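Local coordinates for ribosome biogenesis GTPase A (Thermotoga maritima, PDB 3CNL), which binds GTP and probably hydrolyses it, and is thought to bind 23S rRNA and act in a late step of 50S ribosomal subunit assembly, at residues R29-T37 and L164-G172; V56-W67 and G238-E249. All coordinates share one frame; numbering follows the deposited sequence.

Interaction 1: residues R29-T37 and L164-G172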
loop_
_atom_site.group_PDB
_atom_site.type_symbol
_atom_site.label_atom_id
_atom_site.label_comp_id
_atom_site.label_asym_id
_atom_site.label_seq_id
_atom_site.Cartn_x
_atom_site.Cartn_y
_atom_site.Cartn_z
ATOM N N ARG A 29 -4.812 0.287 -2.374
ATOM C CA ARG A 29 -3.741 -0.693 -2.464
ATOM C C ARG A 29 -2.507 0.002 -3.010
ATOM O O ARG A 29 -2.623 1.074 -3.587
ATOM C CB ARG A 29 -4.142 -1.810 -3.426
ATOM C CG ARG A 29 -5.464 -2.544 -3.077
ATOM C CD ARG A 29 -5.537 -3.839 -3.848
ATOM N NE ARG A 29 -6.844 -4.456 -3.722
ATOM C CZ ARG A 29 -7.187 -5.629 -4.234
ATOM N NH1 ARG A 29 -6.306 -6.355 -4.919
ATOM N NH2 ARG A 29 -8.419 -6.085 -4.046
ATOM N N ASP A 30 -1.342 -0.605 -2.821
ATOM C CA ASP A 30 -0.092 -0.145 -3.435
ATOM C C ASP A 30 -0.011 -0.894 -4.773
ATOM O O ASP A 30 -0.153 -2.111 -4.804
ATOM C CB ASP A 30 1.105 -0.460 -2.503
ATOM C CG ASP A 30 2.411 0.200 -2.953
ATOM O OD1 ASP A 30 2.757 0.077 -4.135
ATOM O OD2 ASP A 30 3.118 0.825 -2.122
ATOM N N ALA A 31 0.168 -0.163 -5.877
ATOM C CA ALA A 31 0.289 -0.757 -7.218
ATOM C C ALA A 31 1.503 -1.661 -7.360
ATOM O O ALA A 31 1.564 -2.510 -8.258
ATOM C CB ALA A 31 0.364 0.360 -8.279
ATOM N N ARG A 32 2.493 -1.486 -6.492
ATOM C CA ARG A 32 3.706 -2.334 -6.567
ATOM C C ARG A 32 3.466 -3.744 -6.013
ATOM O O ARG A 32 4.215 -4.706 -6.301
ATOM C CB ARG A 32 4.853 -1.660 -5.825
ATOM C CG ARG A 32 5.240 -0.310 -6.391
ATOM C CD ARG A 32 6.254 0.440 -5.510
ATOM N NE ARG A 32 5.697 0.752 -4.176
ATOM C CZ ARG A 32 6.424 1.182 -3.141
ATOM N NH1 ARG A 32 7.739 1.351 -3.280
ATOM N NH2 ARG A 32 5.852 1.448 -1.959
ATOM N N ALA A 33 2.416 -3.872 -5.211
ATOM C CA ALA A 33 2.083 -5.158 -4.598
ATOM C C ALA A 33 0.573 -5.267 -4.420
ATOM O O ALA A 33 0.097 -5.192 -3.299
ATOM C CB ALA A 33 2.794 -5.278 -3.203
ATOM N N PRO A 34 -0.196 -5.390 -5.521
ATOM C CA PRO A 34 -1.666 -5.415 -5.401
ATOM C C PRO A 34 -2.307 -6.573 -4.665
ATOM O O PRO A 34 -3.391 -6.381 -4.108
ATOM C CB PRO A 34 -2.152 -5.355 -6.865
ATOM C CG PRO A 34 -0.993 -4.765 -7.590
ATOM C CD PRO A 34 0.217 -5.366 -6.934
ATOM N N PHE A 35 -1.695 -7.761 -4.672
ATOM C CA PHE A 35 -2.244 -8.860 -3.885
ATOM C C PHE A 35 -1.874 -8.664 -2.414
ATOM O O PHE A 35 -2.736 -8.727 -1.531
ATOM C CB PHE A 35 -1.770 -10.238 -4.369
ATOM C CG PHE A 35 -2.520 -10.788 -5.571
ATOM C CD1 PHE A 35 -3.808 -10.365 -5.889
ATOM C CD2 PHE A 35 -1.930 -11.767 -6.361
ATOM C CE1 PHE A 35 -4.471 -10.880 -6.991
ATOM C CE2 PHE A 35 -2.595 -12.306 -7.467
ATOM C CZ PHE A 35 -3.855 -11.870 -7.777
ATOM N N ALA A 36 -0.601 -8.387 -2.153
ATOM C CA ALA A 36 -0.140 -8.253 -0.792
ATOM C C ALA A 36 -0.950 -7.221 -0.046
ATOM O O ALA A 36 -1.298 -7.451 1.112
ATOM C CB ALA A 36 1.387 -7.919 -0.741
ATOM N N THR A 37 -1.269 -6.097 -0.707
ATOM C CA THR A 37 -1.964 -4.964 -0.074
ATOM C C THR A 37 -3.499 -4.968 -0.273
ATOM O O THR A 37 -4.162 -3.956 -0.048
ATOM C CB THR A 37 -1.389 -3.589 -0.521
ATOM O OG1 THR A 37 -1.503 -3.449 -1.945
ATOM C CG2 THR A 37 0.095 -3.443 -0.084
ATOM N N LEU A 164 4.246 -12.940 1.986
ATOM C CA LEU A 164 3.324 -11.834 2.310
ATOM C C LEU A 164 3.959 -10.806 3.259
ATOM O O LEU A 164 3.873 -9.604 3.024
ATOM C CB LEU A 164 1.994 -12.372 2.865
ATOM C CG LEU A 164 0.975 -11.308 3.302
ATOM C CD1 LEU A 164 0.521 -10.450 2.127
ATOM C CD2 LEU A 164 -0.230 -11.928 4.062
ATOM N N ALA A 165 4.633 -11.276 4.304
ATOM C CA ALA A 165 5.349 -10.373 5.211
ATOM C C ALA A 165 6.427 -9.573 4.465
ATOM O O ALA A 165 6.553 -8.364 4.661
ATOM C CB ALA A 165 5.961 -11.160 6.379
ATOM N N ALA A 166 7.185 -10.248 3.601
ATOM C CA ALA A 166 8.264 -9.619 2.855
ATOM C C ALA A 166 7.714 -8.487 1.971
ATOM O O ALA A 166 8.258 -7.397 1.961
ATOM C CB ALA A 166 8.972 -10.654 2.013
ATOM N N LYS A 167 6.608 -8.749 1.281
ATOM C CA LYS A 167 5.969 -7.769 0.382
ATOM C C LYS A 167 5.362 -6.573 1.129
ATOM O O LYS A 167 5.505 -5.404 0.710
ATOM C CB LYS A 167 4.943 -8.479 -0.507
ATOM C CG LYS A 167 5.590 -9.215 -1.675
ATOM C CD LYS A 167 4.705 -10.311 -2.215
ATOM C CE LYS A 167 5.332 -10.883 -3.488
ATOM N NZ LYS A 167 4.598 -12.101 -3.952
ATOM N N LEU A 168 4.698 -6.859 2.242
ATOM C CA LEU A 168 4.223 -5.795 3.132
ATOM C C LEU A 168 5.357 -4.972 3.741
ATOM O O LEU A 168 5.194 -3.774 3.981
ATOM C CB LEU A 168 3.313 -6.345 4.227
ATOM C CG LEU A 168 1.971 -6.949 3.802
ATOM C CD1 LEU A 168 1.304 -7.604 4.999
ATOM C CD2 LEU A 168 1.071 -5.829 3.228
ATOM N N LEU A 169 6.490 -5.602 4.023
ATOM C CA LEU A 169 7.681 -4.846 4.412
ATOM C C LEU A 169 8.150 -3.885 3.322
ATOM O O LEU A 169 8.504 -2.723 3.586
ATOM C CB LEU A 169 8.830 -5.816 4.779
ATOM C CG LEU A 169 10.196 -5.231 5.122
ATOM C CD1 LEU A 169 10.090 -4.413 6.387
ATOM C CD2 LEU A 169 11.200 -6.384 5.326
ATOM N N LEU A 170 8.197 -4.387 2.096
ATOM C CA LEU A 170 8.696 -3.603 0.952
ATOM C C LEU A 170 7.827 -2.359 0.641
ATOM O O LEU A 170 8.325 -1.361 0.138
ATOM C CB LEU A 170 8.791 -4.522 -0.295
ATOM C CG LEU A 170 9.950 -5.517 -0.369
ATOM C CD1 LEU A 170 9.754 -6.631 -1.409
ATOM C CD2 LEU A 170 11.262 -4.814 -0.630
ATOM N N VAL A 171 6.523 -2.430 0.908
ATOM C CA VAL A 171 5.645 -1.264 0.712
ATOM C C VAL A 171 5.477 -0.414 2.002
ATOM O O VAL A 171 4.711 0.544 2.029
ATOM C CB VAL A 171 4.265 -1.669 0.105
ATOM C CG1 VAL A 171 4.454 -2.262 -1.297
ATOM C CG2 VAL A 171 3.536 -2.648 1.012
ATOM N N GLY A 172 6.228 -0.747 3.047
ATOM C CA GLY A 172 6.202 0.010 4.324
ATOM C C GLY A 172 4.966 -0.181 5.178
ATOM O O GLY A 172 4.718 0.576 6.126
HETATM O O HOH W 1 2.812 1.747 0.413
#

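Interaction 2: residues V56-W67 and G238-E249. With GNP (phosphoaminophosphonic acid-guanylate ester), chain B.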
loop_
_atom_site.group_PDB
_atom_site.type_symbol
_atom_site.label_atom_id
_atom_site.label_comp_id
_atom_site.label_asym_id
_atom_site.label_seq_id
_atom_site.Cartn_x
_atom_site.Cartn_y
_atom_site.Cartn_z
ATOM N N VAL A 56 1.424 4.894 -8.303
ATOM C CA VAL A 56 1.910 4.432 -9.632
ATOM C C VAL A 56 3.201 5.148 -10.057
ATOM O O VAL A 56 3.984 4.663 -10.922
ATOM C CB VAL A 56 0.817 4.504 -10.758
ATOM C CG1 VAL A 56 -0.352 3.559 -10.454
ATOM C CG2 VAL A 56 0.351 5.948 -11.015
ATOM N N ASP A 57 3.441 6.286 -9.422
ATOM C CA ASP A 57 4.624 7.086 -9.730
ATOM C C ASP A 57 5.950 6.409 -9.339
ATOM O O ASP A 57 6.989 6.679 -9.952
ATOM C CB ASP A 57 4.501 8.478 -9.115
ATOM C CG ASP A 57 4.430 8.436 -7.612
ATOM O OD1 ASP A 57 3.598 7.686 -7.096
ATOM O OD2 ASP A 57 5.210 9.147 -6.949
ATOM N N ILE A 58 5.901 5.506 -8.353
ATOM C CA ILE A 58 7.082 4.773 -7.890
ATOM C C ILE A 58 6.994 3.266 -8.213
ATOM O O ILE A 58 7.836 2.469 -7.759
ATOM C CB ILE A 58 7.381 5.024 -6.385
ATOM C CG1 ILE A 58 6.187 4.642 -5.482
ATOM C CG2 ILE A 58 7.810 6.497 -6.155
ATOM C CD1 ILE A 58 6.439 4.837 -4.014
ATOM N N ALA A 59 6.001 2.904 -9.028
ATOM C CA ALA A 59 5.776 1.520 -9.468
ATOM C C ALA A 59 6.287 1.319 -10.884
ATOM O O ALA A 59 6.349 2.265 -11.662
ATOM C CB ALA A 59 4.282 1.184 -9.425
ATOM N N ASP A 60 6.613 0.074 -11.226
ATOM C CA ASP A 60 6.943 -0.265 -12.615
ATOM C C ASP A 60 5.710 -0.167 -13.519
ATOM O O ASP A 60 4.776 -0.958 -13.395
ATOM C CB ASP A 60 7.523 -1.665 -12.708
ATOM C CG ASP A 60 7.862 -2.039 -14.123
ATOM O OD1 ASP A 60 7.225 -2.977 -14.656
ATOM O OD2 ASP A 60 8.735 -1.351 -14.709
ATOM N N GLU A 61 5.743 0.789 -14.453
ATOM C CA GLU A 61 4.601 1.119 -15.309
ATOM C C GLU A 61 4.057 -0.066 -16.107
ATOM O O GLU A 61 2.847 -0.257 -16.197
ATOM C CB GLU A 61 4.944 2.295 -16.227
ATOM C CG GLU A 61 5.214 3.576 -15.457
ATOM C CD GLU A 61 5.043 4.821 -16.298
ATOM O OE1 GLU A 61 5.837 5.010 -17.227
ATOM O OE2 GLU A 61 4.122 5.628 -16.029
ATOM N N LYS A 62 4.954 -0.885 -16.641
ATOM C CA LYS A 62 4.580 -2.095 -17.359
ATOM C C LYS A 62 3.792 -3.083 -16.484
ATOM O O LYS A 62 2.776 -3.627 -16.904
ATOM C CB LYS A 62 5.842 -2.745 -17.911
ATOM C CG LYS A 62 5.615 -3.861 -18.921
ATOM C CD LYS A 62 6.934 -4.547 -19.266
ATOM C CE LYS A 62 7.560 -5.266 -18.044
ATOM N NZ LYS A 62 8.076 -4.362 -16.940
ATOM N N THR A 63 4.273 -3.302 -15.264
ATOM C CA THR A 63 3.638 -4.211 -14.310
ATOM C C THR A 63 2.268 -3.652 -13.850
ATOM O O THR A 63 1.310 -4.404 -13.704
ATOM C CB THR A 63 4.571 -4.428 -13.101
ATOM O OG1 THR A 63 5.888 -4.757 -13.567
ATOM C CG2 THR A 63 4.064 -5.548 -12.205
ATOM N N THR A 64 2.190 -2.341 -13.630
ATOM C CA THR A 64 0.920 -1.697 -13.261
ATOM C C THR A 64 -0.142 -1.916 -14.331
ATOM O O THR A 64 -1.264 -2.293 -14.009
ATOM C CB THR A 64 1.058 -0.196 -12.984
ATOM O OG1 THR A 64 1.976 0.013 -11.900
ATOM C CG2 THR A 64 -0.315 0.416 -12.607
ATOM N N LYS A 65 0.201 -1.682 -15.596
ATOM C CA LYS A 65 -0.761 -1.960 -16.669
ATOM C C LYS A 65 -1.251 -3.406 -16.643
ATOM O O LYS A 65 -2.452 -3.656 -16.803
ATOM C CB LYS A 65 -0.212 -1.588 -18.045
ATOM C CG LYS A 65 -1.297 -1.640 -19.136
ATOM C CD LYS A 65 -2.410 -0.631 -18.853
ATOM C CE LYS A 65 -3.770 -1.287 -18.961
ATOM N NZ LYS A 65 -4.779 -0.354 -19.560
ATOM N N LYS A 66 -0.356 -4.359 -16.426
ATOM C CA LYS A 66 -0.776 -5.762 -16.339
ATOM C C LYS A 66 -1.725 -6.020 -15.178
ATOM O O LYS A 66 -2.608 -6.888 -15.254
ATOM C CB LYS A 66 0.435 -6.700 -16.222
ATOM C CG LYS A 66 1.177 -6.977 -17.543
ATOM C CD LYS A 66 0.433 -8.009 -18.413
ATOM C CE LYS A 66 1.270 -8.493 -19.639
ATOM N NZ LYS A 66 0.407 -9.241 -20.620
ATOM N N TRP A 67 -1.520 -5.301 -14.075
ATOM C CA TRP A 67 -2.446 -5.406 -12.948
ATOM C C TRP A 67 -3.824 -4.857 -13.308
ATOM O O TRP A 67 -4.842 -5.480 -12.986
ATOM C CB TRP A 67 -1.869 -4.743 -11.682
ATOM C CG TRP A 67 -0.890 -5.628 -10.987
ATOM C CD1 TRP A 67 0.451 -5.421 -10.856
ATOM C CD2 TRP A 67 -1.172 -6.878 -10.336
ATOM N NE1 TRP A 67 1.023 -6.461 -10.154
ATOM C CE2 TRP A 67 0.047 -7.363 -9.817
ATOM C CE3 TRP A 67 -2.345 -7.622 -10.119
ATOM C CZ2 TRP A 67 0.135 -8.574 -9.122
ATOM C CZ3 TRP A 67 -2.266 -8.804 -9.418
ATOM C CH2 TRP A 67 -1.024 -9.277 -8.924
ATOM N N GLY A 238 9.993 4.595 -2.561
ATOM C CA GLY A 238 10.342 4.690 -3.968
ATOM C C GLY A 238 11.712 5.312 -4.216
ATOM O O GLY A 238 12.016 5.707 -5.352
ATOM N N LYS A 239 12.545 5.382 -3.169
ATOM C CA LYS A 239 13.878 6.013 -3.261
ATOM C C LYS A 239 14.950 5.050 -3.760
ATOM O O LYS A 239 16.116 5.433 -3.914
ATOM C CB LYS A 239 14.300 6.605 -1.910
ATOM C CG LYS A 239 13.583 7.910 -1.543
ATOM C CD LYS A 239 13.599 8.150 -0.044
ATOM C CE LYS A 239 12.678 9.314 0.349
ATOM N NZ LYS A 239 13.347 10.634 0.101
ATOM N N ALA A 240 14.549 3.812 -4.037
ATOM C CA ALA A 240 15.481 2.759 -4.416
ATOM C C ALA A 240 15.198 2.227 -5.821
ATOM O O ALA A 240 15.611 1.114 -6.157
ATOM C CB ALA A 240 15.450 1.626 -3.380
ATOM N N GLY A 241 14.509 3.038 -6.627
ATOM C CA GLY A 241 14.068 2.679 -7.973
ATOM C C GLY A 241 12.557 2.548 -8.168
ATOM O O GLY A 241 11.853 2.136 -7.238
ATOM N N ARG A 242 12.078 2.904 -9.374
ATOM C CA ARG A 242 10.712 2.601 -9.865
ATOM C C ARG A 242 10.609 1.098 -10.070
ATOM O O ARG A 242 11.024 0.571 -11.095
ATOM C CB ARG A 242 10.421 3.266 -11.215
ATOM C CG ARG A 242 9.392 4.387 -11.248
ATOM C CD ARG A 242 8.828 4.575 -12.664
ATOM N NE ARG A 242 8.304 5.925 -12.878
ATOM C CZ ARG A 242 7.017 6.244 -12.954
ATOM N NH1 ARG A 242 6.080 5.318 -12.843
ATOM N NH2 ARG A 242 6.666 7.509 -13.125
ATOM N N VAL A 243 10.047 0.414 -9.091
ATOM C CA VAL A 243 10.179 -1.027 -8.978
ATOM C C VAL A 243 8.846 -1.572 -8.427
ATOM O O VAL A 243 8.292 -0.976 -7.529
ATOM C CB VAL A 243 11.383 -1.344 -8.030
ATOM C CG1 VAL A 243 11.198 -2.613 -7.287
ATOM C CG2 VAL A 243 12.700 -1.411 -8.831
ATOM N N SER A 244 8.323 -2.656 -9.009
ATOM C CA SER A 244 7.169 -3.372 -8.461
ATOM C C SER A 244 7.591 -4.710 -7.851
ATOM O O SER A 244 8.694 -5.187 -8.108
ATOM C CB SER A 244 6.087 -3.585 -9.524
ATOM O OG SER A 244 5.510 -2.356 -9.913
ATOM N N PHE A 245 6.723 -5.316 -7.042
ATOM C CA PHE A 245 7.135 -6.473 -6.237
ATOM C C PHE A 245 6.314 -7.720 -6.501
ATOM O O PHE A 245 6.627 -8.778 -5.954
ATOM C CB PHE A 245 7.122 -6.142 -4.730
ATOM C CG PHE A 245 7.749 -4.794 -4.383
ATOM C CD1 PHE A 245 9.097 -4.547 -4.634
ATOM C CD2 PHE A 245 6.997 -3.809 -3.766
ATOM C CE1 PHE A 245 9.670 -3.321 -4.319
ATOM C CE2 PHE A 245 7.559 -2.584 -3.436
ATOM C CZ PHE A 245 8.895 -2.331 -3.723
ATOM N N GLU A 246 5.261 -7.569 -7.308
ATOM C CA GLU A 246 4.347 -8.657 -7.690
ATOM C C GLU A 246 3.868 -8.414 -9.112
ATOM O O GLU A 246 3.672 -7.260 -9.501
ATOM C CB GLU A 246 3.081 -8.643 -6.833
ATOM C CG GLU A 246 3.282 -8.748 -5.396
ATOM C CD GLU A 246 2.025 -9.051 -4.668
ATOM O OE1 GLU A 246 1.153 -8.157 -4.603
ATOM O OE2 GLU A 246 1.931 -10.175 -4.128
ATOM N N ARG A 247 3.642 -9.512 -9.841
ATOM C CA ARG A 247 3.071 -9.557 -11.197
ATOM C C ARG A 247 1.861 -10.498 -11.202
ATOM O O ARG A 247 1.887 -11.507 -10.505
ATOM C CB ARG A 247 4.088 -10.149 -12.177
ATOM C CG ARG A 247 5.306 -9.320 -12.485
ATOM C CD ARG A 247 6.431 -10.247 -12.977
ATOM N NE ARG A 247 5.926 -11.395 -13.747
ATOM C CZ ARG A 247 6.693 -12.254 -14.426
ATOM N NH1 ARG A 247 8.016 -12.111 -14.443
ATOM N NH2 ARG A 247 6.138 -13.262 -15.098
ATOM N N PRO A 248 0.812 -10.191 -12.009
ATOM C CA PRO A 248 -0.432 -10.984 -11.986
ATOM C C PRO A 248 -0.387 -12.535 -11.828
ATOM O O PRO A 248 -1.326 -13.051 -11.212
ATOM C CB PRO A 248 -1.178 -10.515 -13.237
ATOM C CG PRO A 248 -0.751 -9.101 -13.395
ATOM C CD PRO A 248 0.699 -9.050 -12.946
ATOM N N GLU A 249 0.569 -13.326 -12.338
ATOM C CA GLU A 249 1.387 -13.222 -13.566
ATOM C C GLU A 249 2.542 -14.259 -13.673
ATOM O O GLU A 249 2.989 -14.497 -14.794
ATOM C CB GLU A 249 1.928 -11.837 -13.886
ATOM C CG GLU A 249 1.962 -11.502 -15.374
ATOM C CD GLU A 249 3.114 -10.595 -15.742
ATOM O OE1 GLU A 249 2.923 -9.361 -15.714
ATOM O OE2 GLU A 249 4.216 -11.107 -16.060
HETATM P PG GNP B . -1.613 4.689 7.612
HETATM O O1G GNP B . -2.987 4.064 7.553
HETATM O O2G GNP B . -0.525 3.665 7.875
HETATM O O3G GNP B . -1.653 5.845 8.604
HETATM N N3B GNP B . -1.092 5.450 6.323
HETATM P PB GNP B . -1.918 5.956 5.078
HETATM O O1B GNP B . -2.520 4.795 4.356
HETATM O O2B GNP B . -2.874 7.003 5.548
HETATM O O3A GNP B . -0.870 6.607 4.155
HETATM P PA GNP B . -0.381 8.086 4.069
HETATM O O1A GNP B . -1.280 8.883 3.218
HETATM O O2A GNP B . -0.053 8.648 5.389
HETATM O "O5'" GNP B . 0.935 7.959 3.247
HETATM C "C5'" GNP B . 2.023 7.116 3.656
HETATM C "C4'" GNP B . 3.282 7.591 2.939
HETATM O "O4'" GNP B . 3.177 7.404 1.497
HETATM C "C3'" GNP B . 3.637 9.059 3.101
HETATM O "O3'" GNP B . 5.051 9.172 3.146
HETATM C "C2'" GNP B . 3.101 9.673 1.817
HETATM O "O2'" GNP B . 3.785 10.866 1.515
HETATM C "C1'" GNP B . 3.429 8.595 0.790
HETATM N N9 GNP B . 2.538 8.554 -0.367
HETATM C C8 GNP B . 1.158 8.581 -0.336
HETATM N N7 GNP B . 0.623 8.496 -1.531
HETATM C C5 GNP B . 1.734 8.419 -2.397
HETATM C C6 GNP B . 1.813 8.306 -3.813
HETATM O O6 GNP B . 0.882 8.264 -4.637
HETATM N N1 GNP B . 3.142 8.239 -4.270
HETATM C C2 GNP B . 4.262 8.277 -3.456
HETATM N N2 GNP B . 5.468 8.206 -4.058
HETATM N N3 GNP B . 4.206 8.370 -2.139
HETATM C C4 GNP B . 2.917 8.444 -1.683
HETATM O O HOH W 2 9.424 1.541 -5.880
HETATM O O HOH W 3 2.989 -2.350 -10.629
#

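Interaction 1: residues R29-T37 and L164-G172
The loop leaving strand 24-30 of the circularly permuted GTPase domain packs on the end of helix 162-170, where Val171 meets Asp30, Ala33 and Thr37. Val171 divides its two methyls between these partners. With chi1 at -64°, CG1 stands anti to the carbonyl carbon and faces the acid, 3.5 Å from Asp30 OD2. It also touches Ala33 CB. The other methyl, Val171 CG2, meets Thr37 CG2 tip to tip at 3.7 Å. One helical turn back, Ala36 CB rests on Lys167 CB at 3.6 Å. Leu164 and Leu168 extend this apolar patch to the backbone of Ala36, with Leu168 CD2 3.6 Å from Ala36 O. The amine of Lys167 leads away and pairs with Asp163.

Asp30 is held mainly by Arg32 of its own segment. Arg32 grips Asp30 side-on, NE to OD1 and NH2 to OD2, the latter pair 2.8 Å apart. Both acceptors lie in the guanidinium plane. Asp30 OD1 also takes Arg32 N on its anti lone pair, so three bonds fix the buried carboxylate. The guanidinium also bonds Val235 O and Ala236 O of helix 224-236. A water, 2.7 Å from Asp30 OD2, bridges it to Val171 O. Thr37 OG1 accepts from Asp30 N and donates to Ala33 O.

The contact thus joins an Asx turn, formed by Asp30, to a helix end closed by a Schellman motif with Gly172 at the C-prime position.

Interaction 2: residues V56-W67 and G238-E249
Arg242 lies against Asp57 and Ala59 in the loop of the NKxD guanine-recognition motif, which leads into helix 61-73. Residues 238-249 run alongside this loop and the first turns of the helix.

Hydrogen bonds come first. Val243 N reaches Ile58 O, and Asp60 N reaches Ser244 OG at 3.0 Å. Arg242 NH1 donates to Ala59 O at 3.3 Å, nearly along the C=O axis and close to the guanidinium plane. Trp67 NE1 gives Glu246 O a bond of 2.8 Å in the indole plane, although the nitrogen stands above the plane of that carbonyl. Asp60 caps the helix by accepting from Thr63 N.

The two faces of the Arg242 guanidinium are covered. The backbone carbonyl Asp57 O sits over the centre of one, 3.0 Å from CZ. Glu61 covers the opposite face with a charge contact, its OE2 forming only a long salt bridge to NH1.

Apolar contacts lie along the helix and in the loop before it. Thr63 CG2 touches Ser244 CB and Glu246 O. Pro248 CD lies over the five-membered ring of Trp67 in a CH-pi contact, 3.8 Å from the centroid. An alanine in place of Trp67 would remove the indole, and would probably leave Glu246 O without this donor and open a gap beside Pro248. Ile58 CG2 packs 3.8 Å from Gly238 CA, where a side chain would clash.

The motif aspartate holds the base of GNP with two bonds: Asp57 OD2 accepts from N2, and Asp57 OD1 from N1 at 2.9 Å, nearly straight at 170°.

In the fold
From the N terminus, the chain passes through 29-37 at the end of strand 24-30, then 56-67 after strand 48-54. It later returns with helix 162-170, which closes the loop of interaction 1. After helix 224-236, the segment 238-249 closes interaction 2. The two loops cross, since their segments alternate. Interaction 1 ties helix 162-170 to the loop after strand 24-30; interaction 2 ties the C-terminal segment to the guanine-recognition loop and helix 61-73. They also touch each other: Arg32 O probably bonds to Phe245 N, and Glu246 OE1 accepts from Phe35 N and Ala36 N. The rings of Phe35 and Trp67 pack edge-to-face. Segment 29-37 thus touches both 164-172 and 238-249.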